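Local coordinates for hypothetical protein Atu2144 (Agrobacterium tumefaciens, PDB 2ODF) that is of unknown function but is probably a zinc-dependent hydrolase related to N-formylglutamate amidohydrolases, at residues Ala15-Leu29 with Arg67-Arg81. Residues are numbered along the deposited sequence; the frame is centred on the assembly and turned at random.
Sequences AVGVENAAAKGDVLL and RLLSEKFHATLVYQR
The side chain of Glu19 runs from strand 16-19, outermost in the sheet within this chain, across to Arg67 on helix 67-73. Its CB leaves the sheet on the same face as Leu77 and Tyr79; CG, turned away from its own carbonyl carbon (chi1 -73°), passes CE1 of the Tyr79 ring at 4.0 Å, and the extended chain then carries CD to the edge of the Arg67 guanidinium. Here the two flat groups lie nearly coplanar, 10° apart, and the arginine grips side-on: NE gives a fairly straight bond to OE1 on its syn lone pair, while NH2 meets OE2 at 2.8 Å. OE2 also takes a hydrogen from a water that is hydrogen-bonded to Tyr79 OH as well. Behind this salt bridge the Tyr79 ring folds back over strand 16-19, with Gly17 CA over one face, 3.9 Å from the ring centroid, a CH-pi contact made possible because Gly17 has no CB, which would run into the ring. Strand 77-80 sits between two neighbours of the mixed sheet, antiparallel to 16-19 and parallel to 27-31; the chain passes from 27-31 through helix 62-73 into 77-80, a beta-alpha-beta crossover, and a Schellman motif at His74 closes the helix. On the opposite face Val78 touches both Val16 and Val18, its CG1 3.7 Å from Val16 CG1; helix 116-143 packs on Val18 and Val78. Where the strands part, Thr76 OG1 bonds Asn20 O at 2.7 Å, and Ala23 N reaches that oxygen from the other face of its plane; Arg141 is a further partner of the hydroxyl. Thr76 CG2, by contrast, lies alongside Leu28 CD1. Leu29 CD1 presses into the helix backbone, 3.3 Å from Ser70 N, and Ser70 OG donates to Ala75 O at 2.6 Å, just ahead of strand 77-80.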
loop_
_atom_site.group_PDB
_atom_site.type_symbol
_atom_site.label_atom_id
_atom_site.label_comp_id
_atom_site.label_asym_id
_atom_site.label_seq_id
_atom_site.Cartn_x
_atom_site.Cartn_y
_atom_site.Cartn_z
ATOM N N ALA A 15 12.609 -4.032 -7.433
ATOM C CA ALA A 15 11.386 -3.579 -8.102
ATOM C C ALA A 15 11.605 -2.380 -9.036
ATOM O O ALA A 15 11.044 -2.316 -10.097
ATOM C CB ALA A 15 10.300 -3.218 -7.049
ATOM N N VAL A 16 12.418 -1.430 -8.606
ATOM C CA VAL A 16 12.502 -0.112 -9.243
ATOM C C VAL A 16 13.854 0.065 -9.921
ATOM O O VAL A 16 14.872 -0.228 -9.332
ATOM C CB VAL A 16 12.315 1.036 -8.238
ATOM C CG1 VAL A 16 12.266 2.385 -8.976
ATOM C CG2 VAL A 16 11.032 0.834 -7.384
ATOM N N GLY A 17 13.830 0.458 -11.194
ATOM C CA GLY A 17 15.022 0.844 -11.927
ATOM C C GLY A 17 15.124 2.349 -12.043
ATOM O O GLY A 17 14.108 3.044 -12.162
ATOM N N VAL A 18 16.338 2.877 -11.949
ATOM C CA VAL A 18 16.535 4.312 -12.175
ATOM C C VAL A 18 17.754 4.446 -13.064
ATOM O O VAL A 18 18.778 3.829 -12.788
ATOM C CB VAL A 18 16.713 5.120 -10.873
ATOM C CG1 VAL A 18 17.075 6.609 -11.178
ATOM C CG2 VAL A 18 15.453 5.032 -9.994
ATOM N N GLU A 19 17.604 5.202 -14.133
ATOM C CA GLU A 19 18.670 5.471 -15.052
ATOM C C GLU A 19 18.885 6.968 -15.187
ATOM O O GLU A 19 17.979 7.729 -15.075
ATOM C CB GLU A 19 18.421 4.789 -16.385
ATOM C CG GLU A 19 18.626 3.275 -16.361
ATOM C CD GLU A 19 18.187 2.604 -17.647
ATOM O OE1 GLU A 19 17.911 3.307 -18.606
ATOM O OE2 GLU A 19 18.139 1.382 -17.701
ATOM N N ASN A 20 20.132 7.358 -15.353
ATOM C CA ASN A 20 20.461 8.764 -15.431
ATOM C C ASN A 20 20.031 9.490 -14.151
ATOM O O ASN A 20 19.539 10.552 -14.207
ATOM C CB ASN A 20 19.819 9.327 -16.684
ATOM C CG ASN A 20 20.746 10.164 -17.490
ATOM O OD1 ASN A 20 21.861 10.328 -17.137
ATOM N ND2 ASN A 20 20.256 10.732 -18.559
ATOM N N ALA A 21 20.250 8.859 -13.004
ATOM C CA ALA A 21 19.865 9.407 -11.687
ATOM C C ALA A 21 20.376 10.839 -11.497
ATOM O O ALA A 21 19.659 11.739 -11.017
ATOM C CB ALA A 21 20.384 8.500 -10.558
ATOM N N ALA A 22 21.612 11.070 -11.914
ATOM C CA ALA A 22 22.216 12.378 -11.784
ATOM C C ALA A 22 22.078 13.251 -13.036
ATOM O O ALA A 22 22.885 14.106 -13.255
ATOM C CB ALA A 22 23.695 12.245 -11.367
ATOM N N ALA A 23 21.041 13.073 -13.841
ATOM C CA ALA A 23 20.826 13.947 -15.003
ATOM C C ALA A 23 20.576 15.412 -14.596
ATOM O O ALA A 23 19.992 15.693 -13.556
ATOM C CB ALA A 23 19.659 13.441 -15.861
ATOM N N LYS A 24 21.001 16.323 -15.460
ATOM C CA LYS A 24 20.815 17.761 -15.275
ATOM C C LYS A 24 19.476 18.249 -15.796
ATOM O O LYS A 24 19.118 19.397 -15.571
ATOM C CB LYS A 24 21.851 18.532 -16.080
ATOM C CG LYS A 24 23.275 18.403 -15.650
ATOM C CD LYS A 24 24.120 19.267 -16.586
ATOM C CE LYS A 24 25.607 19.207 -16.254
ATOM N NZ LYS A 24 26.459 20.041 -17.171
ATOM N N GLY A 25 18.785 17.419 -16.574
ATOM C CA GLY A 25 17.551 17.830 -17.249
ATOM C C GLY A 25 16.355 18.048 -16.333
ATOM O O GLY A 25 16.222 17.378 -15.320
ATOM N N ASP A 26 15.481 18.984 -16.714
ATOM C CA ASP A 26 14.256 19.279 -15.962
ATOM C C ASP A 26 13.208 18.143 -16.059
ATOM O O ASP A 26 12.392 17.964 -15.148
ATOM C CB ASP A 26 13.582 20.568 -16.471
ATOM C CG ASP A 26 14.474 21.810 -16.377
ATOM O OD1 ASP A 26 15.361 21.887 -15.483
ATOM O OD2 ASP A 26 14.259 22.720 -17.216
ATOM N N VAL A 27 13.216 17.377 -17.150
ATOM C CA VAL A 27 12.222 16.322 -17.342
ATOM C C VAL A 27 12.536 15.071 -16.473
ATOM O O VAL A 27 13.683 14.633 -16.376
ATOM C CB VAL A 27 12.084 15.959 -18.835
ATOM C CG1 VAL A 27 11.273 14.728 -19.031
ATOM C CG2 VAL A 27 11.447 17.132 -19.607
ATOM N N LEU A 28 11.513 14.559 -15.789
ATOM C CA LEU A 28 11.604 13.298 -15.034
ATOM C C LEU A 28 10.694 12.302 -15.727
ATOM O O LEU A 28 9.453 12.467 -15.748
ATOM C CB LEU A 28 11.166 13.499 -13.582
ATOM C CG LEU A 28 11.230 12.274 -12.636
ATOM C CD1 LEU A 28 12.615 11.610 -12.569
ATOM C CD2 LEU A 28 10.702 12.621 -11.205
ATOM N N LEU A 29 11.317 11.313 -16.360
ATOM C CA LEU A 29 10.616 10.313 -17.125
ATOM C C LEU A 29 10.229 9.159 -16.207
ATOM O O LEU A 29 11.043 8.725 -15.369
ATOM C CB LEU A 29 11.480 9.800 -18.271
ATOM C CG LEU A 29 11.812 10.807 -19.388
ATOM C CD1 LEU A 29 13.102 10.429 -20.188
ATOM C CD2 LEU A 29 10.595 11.018 -20.303
ATOM N N ARG A 67 14.043 5.344 -22.659
ATOM C CA ARG A 67 15.485 5.382 -22.634
ATOM C C ARG A 67 16.069 6.381 -23.631
ATOM O O ARG A 67 16.931 7.122 -23.299
ATOM C CB ARG A 67 16.071 3.990 -22.793
ATOM C CG ARG A 67 15.850 3.090 -21.619
ATOM C CD ARG A 67 16.431 1.756 -21.801
ATOM N NE ARG A 67 16.598 1.154 -20.513
ATOM C CZ ARG A 67 16.419 -0.116 -20.257
ATOM N NH1 ARG A 67 16.071 -0.936 -21.203
ATOM N NH2 ARG A 67 16.605 -0.557 -19.046
ATOM N N LEU A 68 15.518 6.368 -24.830
ATOM C CA LEU A 68 15.988 7.270 -25.881
ATOM C C LEU A 68 15.703 8.703 -25.492
ATOM O O LEU A 68 16.561 9.565 -25.656
ATOM C CB LEU A 68 15.367 6.927 -27.222
ATOM C CG LEU A 68 15.793 5.585 -27.793
ATOM C CD1 LEU A 68 15.065 5.385 -29.097
ATOM C CD2 LEU A 68 17.303 5.484 -27.984
ATOM N N LEU A 69 14.514 8.962 -24.958
ATOM C CA LEU A 69 14.184 10.280 -24.391
ATOM C C LEU A 69 15.054 10.708 -23.200
ATOM O O LEU A 69 15.309 11.883 -23.007
ATOM C CB LEU A 69 12.686 10.335 -24.010
ATOM C CG LEU A 69 11.684 10.265 -25.165
ATOM C CD1 LEU A 69 10.260 10.189 -24.656
ATOM C CD2 LEU A 69 11.855 11.495 -26.079
ATOM N N SER A 70 15.501 9.753 -22.397
ATOM C CA SER A 70 16.397 10.023 -21.278
ATOM C C SER A 70 17.744 10.616 -21.775
ATOM O O SER A 70 18.276 11.562 -21.174
ATOM C CB SER A 70 16.596 8.733 -20.481
ATOM O OG SER A 70 17.496 8.913 -19.404
ATOM N N GLU A 71 18.240 10.076 -22.879
ATOM C CA GLU A 71 19.439 10.567 -23.590
ATOM C C GLU A 71 19.158 11.954 -24.191
ATOM O O GLU A 71 19.893 12.898 -23.945
ATOM C CB GLU A 71 19.844 9.578 -24.708
ATOM C CG GLU A 71 20.303 8.182 -24.220
ATOM C CD GLU A 71 20.184 7.006 -25.267
ATOM O OE1 GLU A 71 20.437 7.190 -26.501
ATOM O OE2 GLU A 71 19.855 5.864 -24.823
ATOM N N LYS A 72 18.081 12.077 -24.955
ATOM C CA LYS A 72 17.779 13.332 -25.641
ATOM C C LYS A 72 17.473 14.497 -24.696
ATOM O O LYS A 72 17.900 15.611 -24.948
ATOM C CB LYS A 72 16.624 13.142 -26.621
ATOM C CG LYS A 72 16.965 12.151 -27.741
ATOM C CD LYS A 72 15.805 11.948 -28.633
ATOM C CE LYS A 72 16.112 10.927 -29.743
ATOM N NZ LYS A 72 17.025 11.505 -30.754
ATOM N N PHE A 73 16.739 14.241 -23.614
ATOM C CA PHE A 73 16.408 15.288 -22.648
ATOM C C PHE A 73 17.378 15.414 -21.481
ATOM O O PHE A 73 17.171 16.281 -20.611
ATOM C CB PHE A 73 14.981 15.089 -22.094
ATOM C CG PHE A 73 13.911 15.574 -23.013
ATOM C CD1 PHE A 73 13.658 16.927 -23.140
ATOM C CD2 PHE A 73 13.137 14.690 -23.741
ATOM C CE1 PHE A 73 12.666 17.394 -24.005
ATOM C CE2 PHE A 73 12.126 15.158 -24.602
ATOM C CZ PHE A 73 11.907 16.500 -24.733
ATOM N N HIS A 74 18.414 14.570 -21.443
ATOM C CA HIS A 74 19.326 14.465 -20.288
ATOM C C HIS A 74 18.482 14.356 -19.029
ATOM O O HIS A 74 18.582 15.147 -18.089
ATOM C CB HIS A 74 20.309 15.624 -20.266
ATOM C CG HIS A 74 20.979 15.817 -21.583
ATOM N ND1 HIS A 74 21.979 14.979 -22.029
ATOM C CD2 HIS A 74 20.721 16.673 -22.599
ATOM C CE1 HIS A 74 22.351 15.351 -23.241
ATOM N NE2 HIS A 74 21.601 16.374 -23.613
ATOM N N ALA A 75 17.632 13.345 -19.041
ATOM C CA ALA A 75 16.565 13.236 -18.049
ATOM C C ALA A 75 16.602 11.886 -17.327
ATOM O O ALA A 75 16.660 10.831 -17.946
ATOM C CB ALA A 75 15.253 13.427 -18.703
ATOM N N THR A 76 16.535 11.951 -16.009
ATOM C CA THR A 76 16.338 10.782 -15.175
ATOM C C THR A 76 15.090 9.987 -15.600
ATOM O O THR A 76 14.044 10.548 -15.978
ATOM C CB THR A 76 16.209 11.213 -13.717
ATOM O OG1 THR A 76 17.406 11.888 -13.329
ATOM C CG2 THR A 76 15.937 10.018 -12.787
ATOM N N LEU A 77 15.230 8.669 -15.528
ATOM C CA LEU A 77 14.160 7.740 -15.877
ATOM C C LEU A 77 13.974 6.784 -14.720
ATOM O O LEU A 77 14.927 6.131 -14.320
ATOM C CB LEU A 77 14.487 6.948 -17.127
ATOM C CG LEU A 77 13.633 5.736 -17.502
ATOM C CD1 LEU A 77 12.171 6.115 -17.675
ATOM C CD2 LEU A 77 14.202 5.111 -18.775
ATOM N N VAL A 78 12.758 6.734 -14.197
ATOM C CA VAL A 78 12.358 5.779 -13.165
ATOM C C VAL A 78 11.381 4.815 -13.786
ATOM O O VAL A 78 10.387 5.230 -14.388
ATOM C CB VAL A 78 11.688 6.447 -11.970
ATOM C CG1 VAL A 78 11.350 5.388 -10.881
ATOM C CG2 VAL A 78 12.575 7.540 -11.414
ATOM N N TYR A 79 11.666 3.522 -13.642
ATOM C CA TYR A 79 10.847 2.513 -14.274
ATOM C C TYR A 79 10.663 1.293 -13.350
ATOM O O TYR A 79 11.475 1.023 -12.450
ATOM C CB TYR A 79 11.381 2.144 -15.652
ATOM C CG TYR A 79 12.696 1.402 -15.673
ATOM C CD1 TYR A 79 13.910 2.090 -15.564
ATOM C CD2 TYR A 79 12.739 0.031 -15.827
ATOM C CE1 TYR A 79 15.120 1.424 -15.586
ATOM C CE2 TYR A 79 13.971 -0.650 -15.863
ATOM C CZ TYR A 79 15.149 0.058 -15.733
ATOM O OH TYR A 79 16.378 -0.596 -15.750
ATOM N N GLN A 80 9.555 0.611 -13.580
ATOM C CA GLN A 80 9.185 -0.595 -12.850
ATOM C C GLN A 80 9.766 -1.791 -13.574
ATOM O O GLN A 80 9.614 -1.915 -14.801
ATOM C CB GLN A 80 7.654 -0.610 -12.797
ATOM C CG GLN A 80 6.950 -1.723 -12.121
ATOM C CD GLN A 80 7.501 -2.149 -10.757
ATOM O OE1 GLN A 80 7.255 -1.519 -9.709
ATOM N NE2 GLN A 80 8.160 -3.270 -10.760
ATOM N N ARG A 81 10.461 -2.654 -12.836
ATOM C CA ARG A 81 11.147 -3.806 -13.434
ATOM C C ARG A 81 10.305 -5.091 -13.552
ATOM O O ARG A 81 10.774 -6.064 -14.108
ATOM C CB ARG A 81 12.459 -4.063 -12.680
ATOM C CG ARG A 81 13.411 -2.874 -12.793
ATOM C CD ARG A 81 14.747 -3.124 -12.185
ATOM N NE ARG A 81 15.491 -4.155 -12.900
ATOM C CZ ARG A 81 15.634 -5.407 -12.485
ATOM N NH1 ARG A 81 15.090 -5.810 -11.339
ATOM N NH2 ARG A 81 16.336 -6.262 -13.230
HETATM O O HOH W 1 19.524 0.016 -15.644
HETATM O O HOH W 2 21.881 12.403 -20.719
HETATM O O HOH W 3 15.950 14.650 -15.003
HETATM O O HOH W 4 14.868 17.630 -19.668
#